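PDB 2J4D: cryptochrome DASH, chloroplastic/mitochondrial from Arabidopsis thaliana, which repairs cyclobutane pyrimidine dimers in single-stranded DNA as a photolyase, carries FAD and a folate light antenna, and may also serve as a photoreceptor. Local coordinates for residues A[282-287]-A[388-393]; A[45-50]-A[147-152]; A[195-200]-A[329-334]. All blocks are in the same frame, centred on the assembly; numbering follows the deposited sequence.

Contact 1 of 3, residues A[282-287]-A[388-393]; sequences PDYSTK and FMSNRG. With FAD (flavin-adenine dinucleotide), chain C.
A buried lysine is wedged between two aromatic rings: K287 lays its chain against F388 and puts its ammonium over Y284. Methylene CD of K287 touches F388 CZ at 3.6 Å, and the two side chains cross at about a right angle. K287 bends at chi2 and again at chi4 (both -56°). The second bend curls NZ back over the centre of the Y284 ring, 3.2 Å above its plane. There NZ donates to P282 O and, at 2.7 Å, to S285 OG. Y284 meets F388 through its hydroxyl: OH lies in the plane of the phenyl ring, 3.5 Å from CE2 of F388. No hydrogen bond joins the two segments directly. FAD lies against both. S285 OG donates to O2P of FAD at 2.6 Å, and K287 N binds the same oxygen. T286 grips O1A of FAD twice, through N and through OG1, the latter at 2.7 Å. From the other segment, F388 CZ comes to 3.4 Å from FAD O5', which sits at the ring edge. S390 caps helix 391-404 by taking the N-H of G393 on its OG. Each of the two FAD phosphates is thus held by paired donors. K287 NZ is a second-shell group: it fixes the S285 hydroxyl, and its positive charge would probably help offset the negative charge of the diphosphate.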
# COMPACT_ATOMS: atom_id res chain seq x y z
N PRO A 282 14.39 4.15 -9.31
CA PRO A 282 13.05 4.74 -9.18
C PRO A 282 12.33 4.94 -10.50
O PRO A 282 11.11 4.86 -10.56
CB PRO A 282 13.34 6.06 -8.48
CG PRO A 282 14.67 6.44 -9.04
CD PRO A 282 15.43 5.14 -8.97
N ASP A 283 13.10 5.20 -11.56
CA ASP A 283 12.56 5.47 -12.88
C ASP A 283 11.75 4.42 -13.64
O ASP A 283 10.88 4.79 -14.42
CB ASP A 283 13.71 5.92 -13.81
CG ASP A 283 14.10 7.37 -13.61
OD1 ASP A 283 13.77 7.96 -12.56
OD2 ASP A 283 14.76 7.93 -14.52
N TYR A 284 12.00 3.13 -13.42
CA TYR A 284 11.28 2.11 -14.19
C TYR A 284 9.77 1.95 -13.99
O TYR A 284 9.10 1.36 -14.83
CB TYR A 284 11.97 0.73 -14.03
CG TYR A 284 11.70 0.03 -12.72
CD1 TYR A 284 10.51 -0.68 -12.52
CD2 TYR A 284 12.62 0.08 -11.68
CE1 TYR A 284 10.25 -1.31 -11.31
CE2 TYR A 284 12.37 -0.55 -10.46
CZ TYR A 284 11.18 -1.23 -10.29
OH TYR A 284 10.91 -1.81 -9.07
N SER A 285 9.23 2.48 -12.89
CA SER A 285 7.79 2.37 -12.63
C SER A 285 7.31 3.54 -11.79
O SER A 285 8.13 4.33 -11.32
CB SER A 285 7.48 1.05 -11.92
OG SER A 285 8.08 1.00 -10.64
N THR A 286 6.00 3.67 -11.58
CA THR A 286 5.50 4.81 -10.83
C THR A 286 5.99 4.91 -9.39
O THR A 286 6.15 6.01 -8.87
CB THR A 286 3.95 4.85 -10.76
OG1 THR A 286 3.49 3.79 -9.91
CG2 THR A 286 3.34 4.73 -12.16
N LYS A 287 6.20 3.76 -8.75
CA LYS A 287 6.59 3.70 -7.34
C LYS A 287 5.48 4.34 -6.47
O LYS A 287 5.74 4.85 -5.38
CB LYS A 287 7.92 4.42 -7.11
CG LYS A 287 9.08 3.83 -7.92
CD LYS A 287 9.26 2.34 -7.66
CE LYS A 287 10.48 1.78 -8.40
NZ LYS A 287 10.43 2.03 -9.88
N PHE A 388 10.91 -2.20 -0.12
CA PHE A 388 10.30 -2.24 -1.44
C PHE A 388 10.98 -3.31 -2.29
O PHE A 388 12.14 -3.67 -2.04
CB PHE A 388 10.44 -0.88 -2.14
CG PHE A 388 9.73 -0.79 -3.47
CD1 PHE A 388 8.38 -0.43 -3.53
CD2 PHE A 388 10.39 -1.09 -4.66
CE1 PHE A 388 7.70 -0.37 -4.75
CE2 PHE A 388 9.72 -1.03 -5.89
CZ PHE A 388 8.37 -0.67 -5.93
N MET A 389 10.26 -3.82 -3.28
CA MET A 389 10.80 -4.81 -4.22
C MET A 389 10.01 -4.61 -5.50
O MET A 389 8.80 -4.34 -5.45
CB MET A 389 10.60 -6.25 -3.72
CG MET A 389 11.31 -7.29 -4.60
SD MET A 389 11.00 -9.01 -4.16
CE MET A 389 11.52 -9.04 -2.41
N SER A 390 10.68 -4.71 -6.65
CA SER A 390 10.00 -4.53 -7.94
C SER A 390 8.97 -5.63 -8.11
O SER A 390 9.09 -6.70 -7.52
CB SER A 390 10.99 -4.61 -9.11
OG SER A 390 11.50 -5.92 -9.24
N ASN A 391 7.95 -5.37 -8.92
CA ASN A 391 6.91 -6.36 -9.17
C ASN A 391 7.53 -7.64 -9.75
O ASN A 391 7.16 -8.75 -9.38
CB ASN A 391 5.87 -5.80 -10.13
CG ASN A 391 4.80 -6.82 -10.48
OD1 ASN A 391 4.11 -7.35 -9.61
ND2 ASN A 391 4.67 -7.13 -11.77
N ARG A 392 8.48 -7.47 -10.67
CA ARG A 392 9.15 -8.61 -11.29
C ARG A 392 9.87 -9.43 -10.21
O ARG A 392 9.77 -10.65 -10.17
CB ARG A 392 10.14 -8.11 -12.35
CG ARG A 392 11.05 -9.17 -12.96
CD ARG A 392 10.27 -10.32 -13.59
NE ARG A 392 9.14 -9.84 -14.38
CZ ARG A 392 8.32 -10.63 -15.06
NH1 ARG A 392 8.52 -11.94 -15.06
NH2 ARG A 392 7.30 -10.12 -15.74
N GLY A 393 10.57 -8.74 -9.31
CA GLY A 393 11.28 -9.43 -8.25
C GLY A 393 10.35 -10.20 -7.32
O GLY A 393 10.65 -11.33 -6.93
PA FAD C . 3.50 0.04 -10.96
O1A FAD C . 3.91 1.45 -11.14
O2A FAD C . 3.89 -0.98 -11.96
O5B FAD C . 1.91 -0.05 -10.80
C5B FAD C . 1.14 1.12 -10.42
C4B FAD C . 0.19 0.72 -9.28
O4B FAD C . -0.64 -0.35 -9.74
C3B FAD C . 0.88 0.18 -8.03
O3B FAD C . 1.38 1.21 -7.20
C2B FAD C . -0.22 -0.63 -7.43
O2B FAD C . -1.10 0.07 -6.58
C1B FAD C . -0.91 -1.25 -8.66
N9A FAD C . -0.45 -2.60 -9.04
C8A FAD C . 0.49 -2.93 -10.00
N7A FAD C . 0.68 -4.23 -10.10
C5A FAD C . -0.18 -4.78 -9.17
C6A FAD C . -0.43 -6.12 -8.80
N6A FAD C . 0.14 -7.18 -9.35
N1A FAD C . -1.37 -6.34 -7.80
C2A FAD C . -1.99 -5.27 -7.20
N3A FAD C . -1.79 -3.96 -7.51
C4A FAD C . -0.87 -3.78 -8.49
N1 FAD C . 1.26 -4.43 -4.11
C2 FAD C . 0.82 -3.67 -3.04
O2 FAD C . 0.34 -2.57 -3.21
N3 FAD C . 0.95 -4.21 -1.75
C4 FAD C . 1.50 -5.46 -1.47
O4 FAD C . 1.59 -5.87 -0.30
C4X FAD C . 1.95 -6.23 -2.57
N5 FAD C . 2.52 -7.50 -2.39
C5X FAD C . 2.85 -8.30 -3.49
C6 FAD C . 3.30 -9.61 -3.30
C7 FAD C . 3.65 -10.45 -4.39
C7M FAD C . 4.12 -11.86 -4.12
C8 FAD C . 3.53 -9.92 -5.72
C8M FAD C . 3.88 -10.75 -6.95
C9 FAD C . 3.08 -8.60 -5.92
C9A FAD C . 2.73 -7.77 -4.82
N10 FAD C . 2.27 -6.43 -4.99
C10 FAD C . 1.81 -5.68 -3.88
C1' FAD C . 1.88 -5.93 -6.35
C2' FAD C . 2.97 -5.19 -7.16
O2' FAD C . 4.16 -5.97 -7.19
C3' FAD C . 3.25 -3.84 -6.52
O3' FAD C . 2.04 -3.06 -6.41
C4' FAD C . 4.25 -2.96 -7.29
O4' FAD C . 5.52 -3.60 -7.37
C5' FAD C . 4.39 -1.62 -6.57
O5' FAD C . 5.30 -0.78 -7.29
P FAD C . 4.89 0.32 -8.34
O1P FAD C . 4.04 1.27 -7.60
O2P FAD C . 6.12 0.91 -8.93
O3P FAD C . 4.17 -0.41 -9.56

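Contact 2 of 3, residues A[45-50]-A[147-152]; sequences WFRNDL and SEEVDV. With MHF (5,10-methenyl-6,7,8-trihydrofolic acid), chain D.
R47, in the segment that carries the end of strand 41-46, faces E149 of helix 147-161, with their CA atoms 9.5 Å apart. The side chain of R47 spans the gap and donates from NH1 to the backbone oxygen of E149. This bond, NH1 to E149 O, is 3.2 Å long with an N-H...O angle of 150°. E149 O lies in the guanidinium plane, yet NH1 stands 37° out of the carbonyl plane, so no lone pair is met squarely. The guanidinium is also pinned elsewhere: NH2 forms a salt bridge with E153 and a hydrogen bond to H142 O. W45 lies alongside the arginine, with R47 CG over one face of the indole near its rim. The far edge of that indole meets V152, CH2 to CG1 at 3.9 Å. The carboxylate of E149 does not pair with R47. A bend at chi2 (90°) turns it to the folate, where OE2 accepts from NA2 of MHF at 2.5 Å. E148 N adds a bond to the folate O4 at 2.9 Å. R47 therefore holds the backbone of a residue whose side chain binds the antenna. Around it is the parallel alpha/beta sheet of the photolyase family. Strand 41-46 is its middle strand, between 67-74 and 138-142, and W45 bonds through its backbone to F140. Both W45 and V152 rest on P123 of helix 123-134, while F46 packs on L105 of helix 92-111.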
# COMPACT_ATOMS: atom_id res chain seq x y z
N TRP A 45 -12.45 9.27 11.86
CA TRP A 45 -11.48 8.25 12.25
C TRP A 45 -10.65 7.79 11.05
O TRP A 45 -11.16 7.15 10.12
CB TRP A 45 -12.23 7.08 12.90
CG TRP A 45 -11.42 5.84 13.16
CD1 TRP A 45 -10.11 5.76 13.50
CD2 TRP A 45 -11.90 4.49 13.09
NE1 TRP A 45 -9.73 4.44 13.66
CE2 TRP A 45 -10.81 3.64 13.41
CE3 TRP A 45 -13.15 3.91 12.80
CZ2 TRP A 45 -10.94 2.24 13.44
CZ3 TRP A 45 -13.27 2.53 12.83
CH2 TRP A 45 -12.17 1.71 13.15
N PHE A 46 -9.36 8.15 11.08
CA PHE A 46 -8.41 7.81 10.03
C PHE A 46 -7.78 6.44 10.25
O PHE A 46 -7.49 6.05 11.38
CB PHE A 46 -7.26 8.84 9.99
CG PHE A 46 -7.60 10.13 9.28
CD1 PHE A 46 -7.40 10.25 7.90
CD2 PHE A 46 -8.04 11.24 9.99
CE1 PHE A 46 -7.63 11.45 7.24
CE2 PHE A 46 -8.28 12.46 9.34
CZ PHE A 46 -8.07 12.57 7.96
N ARG A 47 -7.57 5.71 9.16
CA ARG A 47 -6.91 4.42 9.21
C ARG A 47 -5.88 4.41 8.09
O ARG A 47 -4.79 4.94 8.26
CB ARG A 47 -7.91 3.28 9.09
CG ARG A 47 -8.56 2.96 10.45
CD ARG A 47 -9.15 1.55 10.50
NE ARG A 47 -10.36 1.45 9.70
CZ ARG A 47 -11.15 0.39 9.65
NH1 ARG A 47 -10.86 -0.70 10.35
NH2 ARG A 47 -12.26 0.44 8.92
N ASN A 48 -6.21 3.82 6.94
CA ASN A 48 -5.26 3.84 5.83
C ASN A 48 -5.78 4.73 4.71
O ASN A 48 -5.86 4.34 3.55
CB ASN A 48 -4.96 2.42 5.34
CG ASN A 48 -3.87 1.74 6.18
OD1 ASN A 48 -2.69 2.11 6.10
ND2 ASN A 48 -4.26 0.78 7.00
N ASP A 49 -6.11 5.95 5.10
CA ASP A 49 -6.63 6.97 4.20
C ASP A 49 -6.03 8.29 4.69
O ASP A 49 -6.74 9.29 4.85
CB ASP A 49 -8.17 7.00 4.28
CG ASP A 49 -8.69 7.15 5.72
OD1 ASP A 49 -7.91 7.02 6.68
OD2 ASP A 49 -9.91 7.39 5.88
N LEU A 50 -4.72 8.28 4.91
CA LEU A 50 -4.01 9.45 5.45
C LEU A 50 -3.80 10.58 4.45
O LEU A 50 -2.66 10.89 4.06
CB LEU A 50 -2.67 9.00 6.05
CG LEU A 50 -2.81 7.79 6.99
CD1 LEU A 50 -1.44 7.43 7.57
CD2 LEU A 50 -3.82 8.10 8.09
N SER A 147 -10.68 -9.54 7.56
CA SER A 147 -11.01 -9.98 8.91
C SER A 147 -10.62 -9.08 10.08
O SER A 147 -11.47 -8.65 10.87
CB SER A 147 -10.41 -11.38 9.16
OG SER A 147 -10.47 -11.73 10.53
N GLU A 148 -9.32 -8.80 10.21
CA GLU A 148 -8.84 -7.98 11.31
C GLU A 148 -9.44 -6.58 11.35
O GLU A 148 -9.88 -6.12 12.40
CB GLU A 148 -7.30 -7.90 11.25
CG GLU A 148 -6.63 -9.20 11.66
CD GLU A 148 -5.13 -9.20 11.43
OE1 GLU A 148 -4.57 -8.15 11.04
OE2 GLU A 148 -4.51 -10.26 11.63
N GLU A 149 -9.46 -5.92 10.20
CA GLU A 149 -9.99 -4.57 10.12
C GLU A 149 -11.51 -4.52 10.34
O GLU A 149 -12.01 -3.59 10.97
CB GLU A 149 -9.63 -3.93 8.77
CG GLU A 149 -8.14 -3.60 8.64
CD GLU A 149 -7.31 -4.73 8.05
OE1 GLU A 149 -7.70 -5.91 8.16
OE2 GLU A 149 -6.24 -4.44 7.48
N VAL A 150 -12.24 -5.50 9.82
CA VAL A 150 -13.68 -5.49 10.01
C VAL A 150 -14.04 -5.85 11.44
O VAL A 150 -15.10 -5.46 11.95
CB VAL A 150 -14.39 -6.43 9.00
CG1 VAL A 150 -14.17 -5.89 7.57
CG2 VAL A 150 -13.87 -7.84 9.14
N ASP A 151 -13.16 -6.58 12.11
CA ASP A 151 -13.42 -6.92 13.50
C ASP A 151 -13.31 -5.64 14.33
O ASP A 151 -14.09 -5.41 15.25
CB ASP A 151 -12.43 -7.96 14.00
CG ASP A 151 -12.83 -8.54 15.35
OD1 ASP A 151 -13.99 -8.99 15.48
OD2 ASP A 151 -11.99 -8.56 16.27
N VAL A 152 -12.34 -4.80 14.01
CA VAL A 152 -12.19 -3.55 14.73
C VAL A 152 -13.41 -2.66 14.48
O VAL A 152 -13.87 -1.97 15.38
CB VAL A 152 -10.89 -2.81 14.33
CG1 VAL A 152 -10.83 -1.44 15.01
CG2 VAL A 152 -9.69 -3.66 14.76
N1 MHF D . -3.41 -8.19 7.55
C2 MHF D . -4.48 -7.33 7.55
NA2 MHF D . -4.28 -6.01 7.27
N3 MHF D . -5.73 -7.76 7.84
C4 MHF D . -5.97 -9.07 8.15
O4 MHF D . -7.12 -9.44 8.42
C4A MHF D . -4.88 -9.99 8.18
N5 MHF D . -5.01 -11.35 8.54
C6 MHF D . -3.82 -12.20 8.89
C7 MHF D . -2.75 -11.91 7.82
N8 MHF D . -2.51 -10.43 7.86
C8A MHF D . -3.59 -9.53 7.86
C9 MHF D . -4.33 -13.67 8.96
N10 MHF D . -5.73 -13.54 8.48
C11 MHF D . -6.17 -12.19 8.85
C12 MHF D . -8.47 -16.54 9.90
C13 MHF D . -7.23 -16.89 9.29
C14 MHF D . -6.34 -15.91 8.86
C15 MHF D . -6.65 -14.53 9.02
C16 MHF D . -7.90 -14.17 9.67
C17 MHF D . -8.79 -15.17 10.10
C MHF D . -9.41 -17.63 10.30
O MHF D . -9.09 -18.79 10.09
N MHF D . -10.60 -17.34 10.87
CA MHF D . -11.52 -18.43 11.22
CB MHF D . -12.41 -18.02 12.39
CG MHF D . -11.65 -17.68 13.65
CD MHF D . -10.79 -18.82 14.13
OE1 MHF D . -11.35 -19.84 14.59
OE2 MHF D . -9.54 -18.72 14.02
CT MHF D . -12.40 -18.79 10.02
O1 MHF D . -12.44 -17.99 9.06
O2 MHF D . -13.04 -19.86 10.04

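Contact 3 of 3, residues A[195-200]-A[329-334]; sequences TQFRKS and RDYFRF. With FAD (flavin-adenine dinucleotide), chain C.
F197 of helix 194-204 packs onto Y331 and F334 of helix 317-339, a helix of the FAD-binding domain in the photolyase/cryptochrome fold. The two helix segments cross at 112°, with axes 10.7 Å apart. The phenylalanine can be followed outward. Its CB sits 3.7 Å from Y331 CD1. CG is placed anti to the backbone N (chi1 164°) and so swings the ring across to the other helix. CG and CD2 both meet Y331 CD1, CG at 3.4 Å. That tyrosine carbon lies over one face of the phenyl ring, offset toward the rim. The two rings are oblique, their planes 41° apart. CE2 reaches Y331 CB, so the ring rests on the root of the tyrosine as well. At the tip, CZ touches F334 CD2 at 3.8 Å, on the edge of that second ring. D330 CB approaches the F197 ring at its own edge, more loosely. An alanine at F197 would keep only the CB contact, and is likely to open a gap beside the Y331 ring and leave F334 CD2 without its neighbour. The polar ends point elsewhere. D330 takes the backbone N-H groups of M177 and Y178 on its two carboxylate oxygens, and Y331 OH bonds to P191 O, which ties the helix to the loop before helix 194-204. The far side of helix 317-339 faces FAD: F332 turns its edge to the adenine N1A, and R329 CD lies 3.3 Å from the ribose O2B.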
# COMPACT_ATOMS: atom_id res chain seq x y z
N THR A 195 -8.98 -10.93 -16.37
CA THR A 195 -9.32 -10.41 -17.69
C THR A 195 -10.81 -10.15 -17.83
O THR A 195 -11.22 -9.14 -18.41
CB THR A 195 -8.87 -11.37 -18.79
OG1 THR A 195 -7.45 -11.53 -18.72
CG2 THR A 195 -9.24 -10.82 -20.16
N GLN A 196 -11.61 -11.06 -17.30
CA GLN A 196 -13.06 -10.89 -17.38
C GLN A 196 -13.54 -9.73 -16.52
O GLN A 196 -14.42 -8.98 -16.93
CB GLN A 196 -13.75 -12.19 -16.99
CG GLN A 196 -13.51 -13.28 -18.02
CD GLN A 196 -13.77 -12.79 -19.44
OE1 GLN A 196 -12.86 -12.79 -20.29
NE2 GLN A 196 -15.00 -12.37 -19.71
N PHE A 197 -12.95 -9.59 -15.33
CA PHE A 197 -13.30 -8.49 -14.44
C PHE A 197 -12.95 -7.18 -15.14
O PHE A 197 -13.76 -6.26 -15.21
CB PHE A 197 -12.51 -8.59 -13.13
CG PHE A 197 -12.52 -7.33 -12.32
CD1 PHE A 197 -13.64 -6.97 -11.58
CD2 PHE A 197 -11.40 -6.50 -12.29
CE1 PHE A 197 -13.65 -5.80 -10.82
CE2 PHE A 197 -11.40 -5.33 -11.53
CZ PHE A 197 -12.52 -4.98 -10.79
N ARG A 198 -11.74 -7.11 -15.66
CA ARG A 198 -11.29 -5.90 -16.33
C ARG A 198 -12.16 -5.53 -17.53
O ARG A 198 -12.61 -4.38 -17.65
CB ARG A 198 -9.84 -6.04 -16.79
CG ARG A 198 -9.31 -4.81 -17.52
CD ARG A 198 -7.88 -5.01 -17.99
NE ARG A 198 -7.78 -6.07 -18.99
CZ ARG A 198 -8.28 -5.98 -20.22
NH1 ARG A 198 -8.92 -4.88 -20.61
NH2 ARG A 198 -8.15 -7.00 -21.06
N LYS A 199 -12.39 -6.49 -18.42
CA LYS A 199 -13.20 -6.20 -19.60
C LYS A 199 -14.58 -5.69 -19.20
O LYS A 199 -15.11 -4.78 -19.84
CB LYS A 199 -13.36 -7.45 -20.47
CG LYS A 199 -12.07 -7.91 -21.13
CD LYS A 199 -12.35 -8.97 -22.19
CE LYS A 199 -11.06 -9.57 -22.74
NZ LYS A 199 -10.13 -8.55 -23.30
N SER A 200 -15.14 -6.25 -18.13
CA SER A 200 -16.46 -5.84 -17.67
C SER A 200 -16.54 -4.43 -17.11
O SER A 200 -17.42 -3.66 -17.50
CB SER A 200 -16.99 -6.82 -16.61
OG SER A 200 -17.10 -8.12 -17.15
N ARG A 329 -5.14 -3.63 -8.70
CA ARG A 329 -5.28 -3.30 -7.28
C ARG A 329 -6.76 -3.38 -6.89
O ARG A 329 -7.12 -3.94 -5.85
CB ARG A 329 -4.73 -1.90 -7.02
CG ARG A 329 -4.98 -1.37 -5.62
CD ARG A 329 -4.20 -0.08 -5.36
NE ARG A 329 -4.53 0.48 -4.06
CZ ARG A 329 -5.63 1.19 -3.81
NH1 ARG A 329 -6.49 1.45 -4.79
NH2 ARG A 329 -5.88 1.62 -2.59
N ASP A 330 -7.63 -2.80 -7.72
CA ASP A 330 -9.07 -2.84 -7.48
C ASP A 330 -9.53 -4.30 -7.38
O ASP A 330 -10.28 -4.68 -6.47
CB ASP A 330 -9.83 -2.19 -8.64
CG ASP A 330 -10.01 -0.70 -8.48
OD1 ASP A 330 -9.29 -0.06 -7.67
OD2 ASP A 330 -10.88 -0.15 -9.19
N TYR A 331 -9.09 -5.10 -8.34
CA TYR A 331 -9.47 -6.51 -8.40
C TYR A 331 -9.15 -7.26 -7.12
O TYR A 331 -10.00 -7.97 -6.59
CB TYR A 331 -8.80 -7.19 -9.59
CG TYR A 331 -9.23 -8.63 -9.80
CD1 TYR A 331 -10.57 -8.95 -10.05
CD2 TYR A 331 -8.31 -9.67 -9.73
CE1 TYR A 331 -10.98 -10.26 -10.23
CE2 TYR A 331 -8.70 -11.00 -9.91
CZ TYR A 331 -10.03 -11.28 -10.16
OH TYR A 331 -10.43 -12.59 -10.33
N PHE A 332 -7.92 -7.14 -6.63
CA PHE A 332 -7.59 -7.86 -5.40
C PHE A 332 -8.36 -7.33 -4.20
O PHE A 332 -8.66 -8.08 -3.27
CB PHE A 332 -6.08 -7.82 -5.15
CG PHE A 332 -5.31 -8.82 -5.98
CD1 PHE A 332 -5.62 -10.18 -5.92
CD2 PHE A 332 -4.29 -8.40 -6.83
CE1 PHE A 332 -4.92 -11.11 -6.69
CE2 PHE A 332 -3.58 -9.32 -7.61
CZ PHE A 332 -3.90 -10.68 -7.54
N ARG A 333 -8.67 -6.04 -4.21
CA ARG A 333 -9.43 -5.46 -3.11
C ARG A 333 -10.84 -6.08 -3.09
O ARG A 333 -11.33 -6.49 -2.04
CB ARG A 333 -9.50 -3.93 -3.27
CG ARG A 333 -10.53 -3.23 -2.40
CD ARG A 333 -10.17 -3.27 -0.93
NE ARG A 333 -8.97 -2.50 -0.63
CZ ARG A 333 -8.55 -2.22 0.60
NH1 ARG A 333 -9.24 -2.63 1.65
NH2 ARG A 333 -7.43 -1.53 0.77
N PHE A 334 -11.49 -6.16 -4.25
CA PHE A 334 -12.83 -6.75 -4.29
C PHE A 334 -12.74 -8.25 -4.03
O PHE A 334 -13.60 -8.83 -3.38
CB PHE A 334 -13.51 -6.49 -5.65
CG PHE A 334 -13.79 -5.03 -5.92
CD1 PHE A 334 -14.45 -4.24 -4.99
CD2 PHE A 334 -13.39 -4.45 -7.13
CE1 PHE A 334 -14.70 -2.89 -5.24
CE2 PHE A 334 -13.65 -3.10 -7.39
CZ PHE A 334 -14.30 -2.32 -6.45
PA FAD C . 3.50 0.04 -10.96
O1A FAD C . 3.91 1.45 -11.14
O2A FAD C . 3.89 -0.98 -11.96
O5B FAD C . 1.91 -0.05 -10.80
C5B FAD C . 1.14 1.12 -10.42
C4B FAD C . 0.19 0.72 -9.28
O4B FAD C . -0.64 -0.35 -9.74
C3B FAD C . 0.88 0.18 -8.03
O3B FAD C . 1.38 1.21 -7.20
C2B FAD C . -0.22 -0.63 -7.43
O2B FAD C . -1.10 0.07 -6.58
C1B FAD C . -0.91 -1.25 -8.66
N9A FAD C . -0.45 -2.60 -9.04
C8A FAD C . 0.49 -2.93 -10.00
N7A FAD C . 0.68 -4.23 -10.10
C5A FAD C . -0.18 -4.78 -9.17
C6A FAD C . -0.43 -6.12 -8.80
N6A FAD C . 0.14 -7.18 -9.35
N1A FAD C . -1.37 -6.34 -7.80
C2A FAD C . -1.99 -5.27 -7.20
N3A FAD C . -1.79 -3.96 -7.51
C4A FAD C . -0.87 -3.78 -8.49
N1 FAD C . 1.26 -4.43 -4.11
C2 FAD C . 0.82 -3.67 -3.04
O2 FAD C . 0.34 -2.57 -3.21
N3 FAD C . 0.95 -4.21 -1.75
C4 FAD C . 1.50 -5.46 -1.47
O4 FAD C . 1.59 -5.87 -0.30
C4X FAD C . 1.95 -6.23 -2.57
N5 FAD C . 2.52 -7.50 -2.39
C5X FAD C . 2.85 -8.30 -3.49
C6 FAD C . 3.30 -9.61 -3.30
C7 FAD C . 3.65 -10.45 -4.39
C7M FAD C . 4.12 -11.86 -4.12
C8 FAD C . 3.53 -9.92 -5.72
C8M FAD C . 3.88 -10.75 -6.95
C9 FAD C . 3.08 -8.60 -5.92
C9A FAD C . 2.73 -7.77 -4.82
N10 FAD C . 2.27 -6.43 -4.99
C10 FAD C . 1.81 -5.68 -3.88
C1' FAD C . 1.88 -5.93 -6.35
C2' FAD C . 2.97 -5.19 -7.16
O2' FAD C . 4.16 -5.97 -7.19
C3' FAD C . 3.25 -3.84 -6.52
O3' FAD C . 2.04 -3.06 -6.41
C4' FAD C . 4.25 -2.96 -7.29
O4' FAD C . 5.52 -3.60 -7.37
C5' FAD C . 4.39 -1.62 -6.57
O5' FAD C . 5.30 -0.78 -7.29
P FAD C . 4.89 0.32 -8.34
O1P FAD C . 4.04 1.27 -7.60
O2P FAD C . 6.12 0.91 -8.93
O3P FAD C . 4.17 -0.41 -9.56

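Contact 2 comes first along the chain and closes before the others open. Contacts 1 and 3 interleave: 195-200, 282-287, 329-334, then 388-393. Contact 2 belongs to the parallel alpha/beta sheet and borders the folate. Contacts 1 and 3 both touch FAD in the helical part, one at its diphosphate and one at its adenosine end. Their centres are about 21 Å apart, with nearest atoms about 8 Å apart. The centre of contact 2 is about 27 Å from that of contact 1, across the chain's centre, and about 22 Å from that of contact 3. The folate is bordered by both the alpha/beta and FAD-binding ranges, consistent with an antenna that would pass light energy to FAD.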